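Local structure of antitoxin HipB (Escherichia coli, 4Z5H) at the interface of chains A and B. The protein neutralises the toxin HipA as the antitoxin of a type II toxin-antitoxin pair and, as a homodimer, binds and bends operator DNA to repress the hipBA operon. Coordinates in Å, arbitrary orientation; residue numbers count along the deposited sequence, not the author numbering. Chains: chain A/B, Antitoxin HipB.

Contact 1: the interface of chains A and B. Residues chain A 8, 11, 43, 47-48, 50-52, 55-56; chain B 8, 11, 43, 47-48, 50-52, 55-56.
Two Cro/C1-type helix-turn-helix domains of the HipB homodimer meet across a two-fold axis that runs between A:Leu52 and B:Leu52, the first residues of helices 52-61. The backbone N of A:Leu52 donates to the carbonyl O of B:Thr50 (2.9 Å), nearly along the C=O axis but bent to 134° at the hydrogen; with its twin from B:Leu52 N to A:Thr50 O it pairs A:Thr51 and B:Thr51 as an antiparallel bridge. CG of A:Leu52 stands anti to its carbonyl carbon (chi1 -75°), set toward the partner, and the branch there parts the methyls. A:Leu52 CD1 runs 3.3 Å from the carbonyl O of B:Pro47 and meets the ring edge of B:Phe43 in plane at CE1, the two side chains crossing at about a right angle. A:Leu52 CD2 turns to the axis, where it touches its own twin, B:Leu52 CD2, at 3.9 Å and packs on CB of B:Phe55. Farther out A:Pro8 and B:Phe56 pass antiparallel to one another, with CD of A:Pro8 3.7 Å from ring atom CD2 of B:Phe56. The same ring takes A:Leu11 CD2 at its edge, in plane, 3.7 Å from B:Phe56 CE2. Anti to the backbone N (chi1 178°), CG of A:Leu11 carries that methyl between B:Phe56 and the face of A:Phe55.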
loop_
_atom_site.group_PDB
_atom_site.type_symbol
_atom_site.label_atom_id
_atom_site.label_comp_id
_atom_site.label_asym_id
_atom_site.label_seq_id
_atom_site.Cartn_x
_atom_site.Cartn_y
_atom_site.Cartn_z
ATOM N N PRO A 8 1.298 3.840 -7.062
ATOM C CA PRO A 8 -0.117 3.495 -6.968
ATOM C C PRO A 8 -0.636 2.948 -8.307
ATOM O O PRO A 8 -1.312 1.971 -8.284
ATOM C CB PRO A 8 -0.788 4.817 -6.615
ATOM C CG PRO A 8 0.289 5.628 -5.994
ATOM C CD PRO A 8 1.520 5.253 -6.740
ATOM N N LEU A 11 0.584 -0.539 -8.720
ATOM C CA LEU A 11 -0.118 -1.352 -7.759
ATOM C C LEU A 11 -1.528 -1.705 -8.231
ATOM O O LEU A 11 -1.923 -2.842 -8.166
ATOM C CB LEU A 11 -0.190 -0.636 -6.419
ATOM C CG LEU A 11 -0.932 -1.329 -5.284
ATOM C CD1 LEU A 11 -0.500 -2.760 -5.053
ATOM C CD2 LEU A 11 -0.885 -0.503 -4.010
ATOM N N PHE A 43 -10.253 2.839 -7.409
ATOM C CA PHE A 43 -8.930 2.339 -7.098
ATOM C C PHE A 43 -8.197 1.887 -8.362
ATOM O O PHE A 43 -7.076 2.251 -8.567
ATOM C CB PHE A 43 -8.997 1.175 -6.098
ATOM C CG PHE A 43 -7.730 0.355 -6.012
ATOM C CD1 PHE A 43 -6.581 0.882 -5.466
ATOM C CD2 PHE A 43 -7.682 -0.917 -6.524
ATOM C CE1 PHE A 43 -5.422 0.128 -5.405
ATOM C CE2 PHE A 43 -6.539 -1.677 -6.458
ATOM C CZ PHE A 43 -5.404 -1.159 -5.899
ATOM N N PRO A 47 -5.882 5.443 -8.683
ATOM C CA PRO A 47 -5.376 4.945 -7.392
ATOM C C PRO A 47 -4.638 5.925 -6.455
ATOM O O PRO A 47 -4.516 5.647 -5.289
ATOM C CB PRO A 47 -4.439 3.823 -7.793
ATOM C CG PRO A 47 -3.961 4.211 -9.121
ATOM C CD PRO A 47 -5.115 4.877 -9.796
ATOM N N ASP A 48 -4.173 7.043 -6.973
ATOM C CA ASP A 48 -3.233 7.896 -6.269
ATOM C C ASP A 48 -3.739 8.413 -4.917
ATOM O O ASP A 48 -2.996 8.446 -3.975
ATOM C CB ASP A 48 -2.851 9.091 -7.131
ATOM C CG ASP A 48 -1.747 8.794 -8.100
ATOM O OD1 ASP A 48 -1.161 7.730 -8.065
ATOM O OD2 ASP A 48 -1.463 9.652 -8.911
ATOM N N THR A 50 -6.366 7.054 -3.273
ATOM C CA THR A 50 -6.997 5.947 -2.589
ATOM C C THR A 50 -6.368 5.720 -1.197
ATOM O O THR A 50 -5.189 5.818 -1.032
ATOM C CB THR A 50 -6.869 4.666 -3.431
ATOM O OG1 THR A 50 -7.627 4.814 -4.623
ATOM C CG2 THR A 50 -7.388 3.473 -2.687
ATOM N N THR A 51 -7.195 5.468 -0.205
ATOM C CA THR A 51 -6.727 5.229 1.147
ATOM C C THR A 51 -6.097 3.851 1.382
ATOM O O THR A 51 -6.421 2.891 0.720
ATOM C CB THR A 51 -7.829 5.450 2.191
ATOM O OG1 THR A 51 -8.825 4.439 2.068
ATOM C CG2 THR A 51 -8.435 6.829 2.053
ATOM N N LEU A 52 -5.236 3.776 2.374
ATOM C CA LEU A 52 -4.565 2.552 2.728
ATOM C C LEU A 52 -5.615 1.504 3.130
ATOM O O LEU A 52 -5.465 0.359 2.813
ATOM C CB LEU A 52 -3.536 2.769 3.834
ATOM C CG LEU A 52 -2.231 3.462 3.453
ATOM C CD1 LEU A 52 -1.227 3.514 4.568
ATOM C CD2 LEU A 52 -1.612 2.836 2.223
ATOM N N PHE A 55 -7.124 -0.048 0.135
ATOM C CA PHE A 55 -6.159 -0.931 -0.478
ATOM C C PHE A 55 -6.112 -2.282 0.246
ATOM O O PHE A 55 -6.238 -3.296 -0.387
ATOM C CB PHE A 55 -4.784 -0.258 -0.455
ATOM C CG PHE A 55 -3.618 -1.196 -0.608
ATOM C CD1 PHE A 55 -3.559 -2.107 -1.640
ATOM C CD2 PHE A 55 -2.579 -1.159 0.291
ATOM C CE1 PHE A 55 -2.486 -2.949 -1.777
ATOM C CE2 PHE A 55 -1.494 -2.003 0.165
ATOM C CZ PHE A 55 -1.451 -2.901 -0.873
ATOM N N PHE A 56 -6.000 -2.277 1.567
ATOM C CA PHE A 56 -5.934 -3.521 2.315
ATOM C C PHE A 56 -7.189 -4.388 2.216
ATOM O O PHE A 56 -7.099 -5.573 2.165
ATOM C CB PHE A 56 -5.427 -3.334 3.745
ATOM C CG PHE A 56 -3.938 -3.189 3.829
ATOM C CD1 PHE A 56 -3.114 -4.294 3.764
ATOM C CD2 PHE A 56 -3.359 -1.944 3.917
ATOM C CE1 PHE A 56 -1.747 -4.159 3.806
ATOM C CE2 PHE A 56 -1.989 -1.798 3.966
ATOM C CZ PHE A 56 -1.180 -2.901 3.902
ATOM N N PRO B 8 -3.184 -1.321 7.377
ATOM C CA PRO B 8 -2.458 -0.054 7.398
ATOM C C PRO B 8 -1.630 0.079 8.686
ATOM O O PRO B 8 -0.508 0.461 8.589
ATOM C CB PRO B 8 -3.562 0.995 7.342
ATOM C CG PRO B 8 -4.717 0.289 6.734
ATOM C CD PRO B 8 -4.628 -1.100 7.259
ATOM N N LEU B 11 1.379 -2.084 8.392
ATOM C CA LEU B 11 2.240 -1.484 7.404
ATOM C C LEU B 11 3.040 -0.314 7.979
ATOM O O LEU B 11 4.226 -0.235 7.782
ATOM C CB LEU B 11 1.422 -1.010 6.213
ATOM C CG LEU B 11 2.160 -0.311 5.079
ATOM C CD1 LEU B 11 3.366 -1.070 4.574
ATOM C CD2 LEU B 11 1.210 0.069 3.956
ATOM N N PHE B 43 1.146 9.327 8.931
ATOM C CA PHE B 43 1.202 7.986 8.390
ATOM C C PHE B 43 1.571 6.967 9.469
ATOM O O PHE B 43 0.925 5.967 9.595
ATOM C CB PHE B 43 2.209 7.895 7.233
ATOM C CG PHE B 43 2.611 6.484 6.868
ATOM C CD1 PHE B 43 1.714 5.621 6.280
ATOM C CD2 PHE B 43 3.866 6.014 7.162
ATOM C CE1 PHE B 43 2.088 4.327 5.962
ATOM C CE2 PHE B 43 4.251 4.735 6.840
ATOM C CZ PHE B 43 3.364 3.885 6.240
ATOM N N PRO B 47 -2.439 5.674 10.074
ATOM C CA PRO B 47 -2.265 5.264 8.669
ATOM C C PRO B 47 -3.521 4.976 7.819
ATOM O O PRO B 47 -3.430 4.970 6.617
ATOM C CB PRO B 47 -1.422 4.008 8.773
ATOM C CG PRO B 47 -1.772 3.448 10.079
ATOM C CD PRO B 47 -1.990 4.616 10.984
ATOM N N ASP B 48 -4.655 4.752 8.449
ATOM C CA ASP B 48 -5.821 4.201 7.782
ATOM C C ASP B 48 -6.327 5.036 6.600
ATOM O O ASP B 48 -6.685 4.488 5.593
ATOM C CB ASP B 48 -6.965 4.023 8.771
ATOM C CG ASP B 48 -6.886 2.741 9.543
ATOM O OD1 ASP B 48 -6.049 1.903 9.270
ATOM O OD2 ASP B 48 -7.687 2.573 10.440
ATOM N N THR B 50 -4.472 7.426 5.085
ATOM C CA THR B 50 -3.319 7.836 4.313
ATOM C C THR B 50 -3.451 7.399 2.838
ATOM O O THR B 50 -3.904 6.331 2.552
ATOM C CB THR B 50 -2.039 7.236 4.920
ATOM O OG1 THR B 50 -1.820 7.806 6.202
ATOM C CG2 THR B 50 -0.844 7.526 4.063
ATOM N N THR B 51 -3.091 8.274 1.924
ATOM C CA THR B 51 -3.159 7.979 0.505
ATOM C C THR B 51 -2.060 7.048 -0.019
ATOM O O THR B 51 -0.976 6.992 0.516
ATOM C CB THR B 51 -3.175 9.252 -0.352
ATOM O OG1 THR B 51 -1.912 9.906 -0.273
ATOM C CG2 THR B 51 -4.293 10.176 0.074
ATOM N N LEU B 52 -2.356 6.367 -1.105
ATOM C CA LEU B 52 -1.429 5.456 -1.726
ATOM C C LEU B 52 -0.177 6.236 -2.162
ATOM O O LEU B 52 0.904 5.735 -2.050
ATOM C CB LEU B 52 -2.064 4.713 -2.898
ATOM C CG LEU B 52 -3.054 3.599 -2.570
ATOM C CD1 LEU B 52 -3.527 2.836 -3.773
ATOM C CD2 LEU B 52 -2.492 2.647 -1.537
ATOM N N PHE B 55 2.088 6.775 0.707
ATOM C CA PHE B 55 2.721 5.524 1.053
ATOM C C PHE B 55 3.905 5.231 0.123
ATOM O O PHE B 55 4.980 4.977 0.597
ATOM C CB PHE B 55 1.682 4.403 0.973
ATOM C CG PHE B 55 2.254 3.019 0.836
ATOM C CD1 PHE B 55 3.225 2.553 1.696
ATOM C CD2 PHE B 55 1.811 2.184 -0.162
ATOM C CE1 PHE B 55 3.731 1.286 1.569
ATOM C CE2 PHE B 55 2.315 0.906 -0.302
ATOM C CZ PHE B 55 3.279 0.459 0.568
ATOM N N PHE B 56 3.710 5.335 -1.185
ATOM C CA PHE B 56 4.785 5.056 -2.123
ATOM C C PHE B 56 5.983 5.999 -2.014
ATOM O O PHE B 56 7.088 5.587 -2.163
ATOM C CB PHE B 56 4.290 4.852 -3.555
ATOM C CG PHE B 56 3.713 3.491 -3.791
ATOM C CD1 PHE B 56 4.532 2.400 -4.001
ATOM C CD2 PHE B 56 2.352 3.290 -3.749
ATOM C CE1 PHE B 56 4.003 1.144 -4.183
ATOM C CE2 PHE B 56 1.812 2.035 -3.936
ATOM C CZ PHE B 56 2.633 0.960 -4.145
#

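Contact 2: the interface of chains A and B. Residues chain A 6, 69-71; chain B 2, 63-65.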
loop_
_atom_site.group_PDB
_atom_site.type_symbol
_atom_site.label_atom_id
_atom_site.label_comp_id
_atom_site.label_asym_id
_atom_site.label_seq_id
_atom_site.Cartn_x
_atom_site.Cartn_y
_atom_site.Cartn_z
ATOM N N TYR A 6 6.315 0.066 -7.422
ATOM C CA TYR A 6 6.833 1.357 -7.033
ATOM C C TYR A 6 5.852 2.532 -7.036
ATOM O O TYR A 6 6.215 3.615 -6.701
ATOM C CB TYR A 6 8.047 1.703 -7.889
ATOM C CG TYR A 6 9.157 0.688 -7.825
ATOM C CD1 TYR A 6 9.131 -0.444 -8.610
ATOM C CD2 TYR A 6 10.224 0.861 -6.975
ATOM C CE1 TYR A 6 10.142 -1.361 -8.559
ATOM C CE2 TYR A 6 11.231 -0.057 -6.908
ATOM C CZ TYR A 6 11.186 -1.166 -7.706
ATOM O OH TYR A 6 12.166 -2.083 -7.640
ATOM N N CYS A 69 10.114 -4.884 0.659
ATOM C CA CYS A 69 11.361 -5.387 0.147
ATOM C C CYS A 69 12.279 -4.234 -0.207
ATOM O O CYS A 69 11.876 -3.096 -0.219
ATOM C CB CYS A 69 11.156 -6.278 -1.070
ATOM S SG CYS A 69 10.342 -5.476 -2.433
ATOM N N ASP A 70 13.516 -4.569 -0.530
ATOM C CA ASP A 70 14.472 -3.576 -0.946
ATOM C C ASP A 70 14.098 -2.997 -2.294
ATOM O O ASP A 70 13.621 -3.678 -3.163
ATOM C CB ASP A 70 15.871 -4.152 -0.955
ATOM C CG ASP A 70 16.300 -4.633 0.409
ATOM O OD1 ASP A 70 15.903 -4.040 1.421
ATOM O OD2 ASP A 70 17.013 -5.627 0.470
ATOM N N ALA A 71 14.309 -1.709 -2.433
ATOM C CA ALA A 71 14.048 -0.997 -3.663
ATOM C C ALA A 71 14.927 -1.496 -4.837
ATOM O O ALA A 71 14.510 -1.495 -5.996
ATOM C CB ALA A 71 14.212 0.489 -3.446
ATOM N N PHE B 2 11.235 -9.424 6.267
ATOM C CA PHE B 2 10.023 -8.770 5.836
ATOM C C PHE B 2 8.894 -9.795 5.809
ATOM O O PHE B 2 8.891 -10.720 5.022
ATOM C CB PHE B 2 10.230 -8.111 4.478
ATOM C CG PHE B 2 11.041 -6.848 4.533
ATOM C CD1 PHE B 2 10.835 -5.922 5.526
ATOM C CD2 PHE B 2 12.011 -6.595 3.603
ATOM C CE1 PHE B 2 11.579 -4.770 5.588
ATOM C CE2 PHE B 2 12.747 -5.440 3.652
ATOM C CZ PHE B 2 12.543 -4.534 4.651
ATOM N N GLU B 63 14.218 3.555 0.957
ATOM C CA GLU B 63 14.911 2.648 0.052
ATOM C C GLU B 63 14.222 1.277 -0.073
ATOM O O GLU B 63 14.853 0.264 -0.225
ATOM C CB GLU B 63 16.387 2.516 0.448
ATOM C CG GLU B 63 17.087 3.849 0.519
ATOM C CD GLU B 63 18.521 3.794 1.018
ATOM O OE1 GLU B 63 18.915 2.829 1.677
ATOM O OE2 GLU B 63 19.250 4.754 0.762
ATOM N N LEU B 64 12.908 1.302 -0.021
ATOM C CA LEU B 64 12.076 0.131 -0.089
ATOM C C LEU B 64 11.156 0.143 -1.298
ATOM O O LEU B 64 10.839 1.171 -1.836
ATOM C CB LEU B 64 11.197 0.014 1.148
ATOM C CG LEU B 64 11.830 -0.129 2.527
ATOM C CD1 LEU B 64 10.771 -0.012 3.595
ATOM C CD2 LEU B 64 12.573 -1.430 2.634
ATOM N N SER B 65 10.707 -1.046 -1.630
ATOM C CA SER B 65 9.695 -1.334 -2.605
ATOM C C SER B 65 8.734 -2.295 -1.898
ATOM O O SER B 65 8.908 -2.584 -0.735
ATOM C CB SER B 65 10.313 -1.982 -3.843
ATOM O OG SER B 65 9.346 -2.314 -4.791
HETATM O O HOH W 1 16.803 -1.421 1.029
#
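Strands 64-70 of the two chains run antiparallel here, A:Cys69 opposite B:Ser65 and A:Asp70 opposite B:Leu64. The bond from B:Ser65 N to A:Cys69 O is short and straight (2.7 Å, 175° at the hydrogen), and A:Cys69 N returns one to B:Ser65 O at 2.9 Å; both donors stand above the plane of the carbonyl they address. Just past the strand, A:Ala71 N reaches B:Glu63 O (3.0 Å), again from above the carbonyl plane. That carbonyl also contacts a water held by A:Asp70 OD1, so a backbone N-H and a water share one oxygen. B:Ser65 has OG anti to its backbone N (chi1 178°), which lays the hydroxyl over one face of the A:Tyr6 ring, toward the rim and 3.6 Å from CE2. The phenol itself turns to its own chain: A:Tyr6 OH donates to A:Ala71 O at 2.9 Å, in the carbonyl plane and on a lone pair, tying the segment after the strand to the one ahead of helix 8-21. A:Cys69 SG, in the crowded position between N and the carbonyl carbon (chi1 59°), lies against B:Ser65 C and CB. B:Phe2 sets ring atom CD2 3.7 Å from A:Cys69 CA, and its side chain crosses that of A:Asp70 at about a right angle, with ring and carboxylate planes steeply inclined. The site forms one end of the intersubunit sheet, where the end of one strand meets the start of the other.

Contact 3: the interface of chains A and B. Residues chain A 3-5, 66-69; chain B 2, 11, 59, 65-68.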
loop_
_atom_site.group_PDB
_atom_site.type_symbol
_atom_site.label_atom_id
_atom_site.label_comp_id
_atom_site.label_asym_id
_atom_site.label_seq_id
_atom_site.Cartn_x
_atom_site.Cartn_y
_atom_site.Cartn_z
ATOM N N GLN A 3 6.038 -9.087 -9.065
ATOM C CA GLN A 3 7.162 -8.185 -9.199
ATOM C C GLN A 3 7.168 -7.073 -8.155
ATOM O O GLN A 3 6.172 -6.809 -7.534
ATOM C CB GLN A 3 7.173 -7.594 -10.603
ATOM C CG GLN A 3 6.744 -8.600 -11.654
ATOM C CD GLN A 3 7.550 -8.536 -12.920
ATOM O OE1 GLN A 3 7.447 -7.583 -13.660
ATOM N NE2 GLN A 3 8.330 -9.570 -13.181
ATOM N N LYS A 4 8.293 -6.399 -8.022
ATOM C CA LYS A 4 8.364 -5.188 -7.242
ATOM C C LYS A 4 7.480 -4.089 -7.846
ATOM O O LYS A 4 7.422 -3.919 -9.051
ATOM C CB LYS A 4 9.799 -4.719 -7.104
ATOM C CG LYS A 4 10.647 -5.642 -6.258
ATOM C CD LYS A 4 12.095 -5.255 -6.280
ATOM C CE LYS A 4 12.915 -6.139 -5.381
ATOM N NZ LYS A 4 14.290 -5.624 -5.287
ATOM N N ILE A 5 6.802 -3.385 -6.965
ATOM C CA ILE A 5 5.876 -2.316 -7.280
ATOM C C ILE A 5 6.330 -1.001 -6.637
ATOM O O ILE A 5 6.724 -0.985 -5.488
ATOM C CB ILE A 5 4.447 -2.711 -6.852
ATOM C CG1 ILE A 5 4.016 -3.922 -7.681
ATOM C CG2 ILE A 5 3.477 -1.538 -6.933
ATOM C CD1 ILE A 5 2.843 -4.674 -7.155
ATOM N N MET A 66 0.706 -8.499 1.201
ATOM C CA MET A 66 1.855 -7.810 0.653
ATOM C C MET A 66 3.028 -7.869 1.614
ATOM O O MET A 66 2.824 -8.064 2.780
ATOM C CB MET A 66 1.522 -6.356 0.400
ATOM C CG MET A 66 1.104 -5.617 1.656
ATOM S SD MET A 66 1.825 -3.998 1.787
ATOM C CE MET A 66 3.535 -4.351 1.920
ATOM N N THR A 67 4.232 -7.679 1.104
ATOM C CA THR A 67 5.421 -7.478 1.925
ATOM C C THR A 67 6.277 -6.332 1.401
ATOM O O THR A 67 6.244 -6.001 0.241
ATOM C CB THR A 67 6.317 -8.733 2.062
ATOM O OG1 THR A 67 7.038 -8.955 0.856
ATOM C CG2 THR A 67 5.512 -9.944 2.370
ATOM N N LEU A 68 7.033 -5.747 2.296
ATOM C CA LEU A 68 8.096 -4.849 1.948
ATOM C C LEU A 68 9.304 -5.595 1.408
ATOM O O LEU A 68 9.471 -6.762 1.648
ATOM C CB LEU A 68 8.491 -4.001 3.133
ATOM C CG LEU A 68 7.377 -3.258 3.839
ATOM C CD1 LEU A 68 7.777 -2.910 5.251
ATOM C CD2 LEU A 68 6.947 -2.039 3.068
ATOM N N CYS A 69 10.114 -4.884 0.659
ATOM C CA CYS A 69 11.361 -5.387 0.147
ATOM C C CYS A 69 12.279 -4.234 -0.207
ATOM O O CYS A 69 11.876 -3.096 -0.219
ATOM C CB CYS A 69 11.156 -6.278 -1.070
ATOM S SG CYS A 69 10.342 -5.476 -2.433
ATOM N N PHE B 2 11.235 -9.424 6.267
ATOM C CA PHE B 2 10.023 -8.770 5.836
ATOM C C PHE B 2 8.894 -9.795 5.809
ATOM O O PHE B 2 8.891 -10.720 5.022
ATOM C CB PHE B 2 10.230 -8.111 4.478
ATOM C CG PHE B 2 11.041 -6.848 4.533
ATOM C CD1 PHE B 2 10.835 -5.922 5.526
ATOM C CD2 PHE B 2 12.011 -6.595 3.603
ATOM C CE1 PHE B 2 11.579 -4.770 5.588
ATOM C CE2 PHE B 2 12.747 -5.440 3.652
ATOM C CZ PHE B 2 12.543 -4.534 4.651
ATOM N N LEU B 11 1.379 -2.084 8.392
ATOM C CA LEU B 11 2.240 -1.484 7.404
ATOM C C LEU B 11 3.040 -0.314 7.979
ATOM O O LEU B 11 4.226 -0.235 7.782
ATOM C CB LEU B 11 1.422 -1.010 6.213
ATOM C CG LEU B 11 2.160 -0.311 5.079
ATOM C CD1 LEU B 11 3.366 -1.070 4.574
ATOM C CD2 LEU B 11 1.210 0.069 3.956
ATOM N N LEU B 59 7.919 4.963 1.005
ATOM C CA LEU B 59 8.594 3.730 0.699
ATOM C C LEU B 59 9.889 4.030 -0.036
ATOM O O LEU B 59 10.904 3.497 0.312
ATOM C CB LEU B 59 7.741 2.895 -0.238
ATOM C CG LEU B 59 7.024 1.615 0.105
ATOM C CD1 LEU B 59 6.650 0.864 -1.154
ATOM C CD2 LEU B 59 7.681 0.727 1.139
ATOM N N SER B 65 10.707 -1.046 -1.630
ATOM C CA SER B 65 9.695 -1.334 -2.605
ATOM C C SER B 65 8.734 -2.295 -1.898
ATOM O O SER B 65 8.908 -2.584 -0.735
ATOM C CB SER B 65 10.313 -1.982 -3.843
ATOM O OG SER B 65 9.346 -2.314 -4.791
ATOM N N MET B 66 7.726 -2.768 -2.610
ATOM C CA MET B 66 6.805 -3.761 -2.100
ATOM C C MET B 66 6.408 -4.738 -3.191
ATOM O O MET B 66 6.513 -4.412 -4.341
ATOM C CB MET B 66 5.550 -3.094 -1.582
ATOM C CG MET B 66 4.820 -2.298 -2.646
ATOM S SD MET B 66 3.058 -2.526 -2.603
ATOM C CE MET B 66 2.884 -4.224 -2.993
ATOM N N THR B 67 5.941 -5.912 -2.804
ATOM C CA THR B 67 5.308 -6.856 -3.718
ATOM C C THR B 67 4.035 -7.444 -3.125
ATOM O O THR B 67 3.867 -7.508 -1.931
ATOM C CB THR B 67 6.225 -8.024 -4.158
ATOM O OG1 THR B 67 6.370 -8.960 -3.098
ATOM C CG2 THR B 67 7.571 -7.536 -4.556
ATOM N N LEU B 68 3.154 -7.863 -3.999
ATOM C CA LEU B 68 2.035 -8.687 -3.641
ATOM C C LEU B 68 2.459 -10.121 -3.374
ATOM O O LEU B 68 3.491 -10.555 -3.814
ATOM C CB LEU B 68 0.974 -8.645 -4.715
ATOM C CG LEU B 68 0.506 -7.275 -5.157
ATOM C CD1 LEU B 68 -0.107 -7.337 -6.532
ATOM C CD2 LEU B 68 -0.435 -6.661 -4.156
HETATM O O HOH W 2 3.778 -7.815 -6.854
#
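The intersubunit antiparallel sheet formed by strand 64-70 of each HipB subunit is centred on A:Thr67 and B:Thr67, which face each other across the two-fold axis. A:Thr67 N donates to B:Thr67 O at 3.1 Å, nearly along the C=O axis, and B:Thr67 N returns the bond to A:Thr67 O. The two threonine side chains run parallel on one side of the sheet, and A:Thr67 OG1, in the crowded position (chi1 75°), makes a weak bond to A:Leu68 O, as in the twin. On the outer edge of the B strand the N-terminal segment of chain A adds another antiparallel pairing: A:Ile5 N reaches B:Met66 O at 2.8 Å, again nearly in line with C=O. The hydroxyl OG of B:Ser65 donates to A:Ile5 O (3.0 Å) from above the carbonyl plane, so both backbone polar groups of A:Ile5 are engaged. One water joins A:Gln3 O to B:Leu68 N, while methyl CG2 of B:Thr67 packs on CA of A:Lys4 (3.7 Å). From the opposite strand A:Leu68, with CG anti to its carbonyl carbon (chi1 -52°), points CD2 toward the helices of chain B, tightly against B:Leu59 CD2 (3.5 Å) and obliquely past B:Leu11 CD1. A:Leu68 CB sits over one face of the B:Phe2 ring, off toward the rim, 3.9 Å from CD1. The sheet thus lies across the helical bodies, flanked by N-terminal segments and anchored to helices 8-21 and 52-61.

Contacts 2 and 3 belong to one intersubunit sheet: their C-alpha centres lie about 6 Å apart, and they share A:Cys69, B:Phe2 and B:Ser65. Contact 1, between the helical domains, has its centre about 13 Å from that of contact 3 and 16 Å from that of contact 2. B:Leu11 on helix 8-21 takes part in both contacts 1 and 3, and helix 52-61 also serves both, so the helical and sheet layers form a continuous dimer interface. Joined at two levels, the subunits are probably held in a fixed relation that presents both helix-turn-helix motifs to the paired halves of the operator.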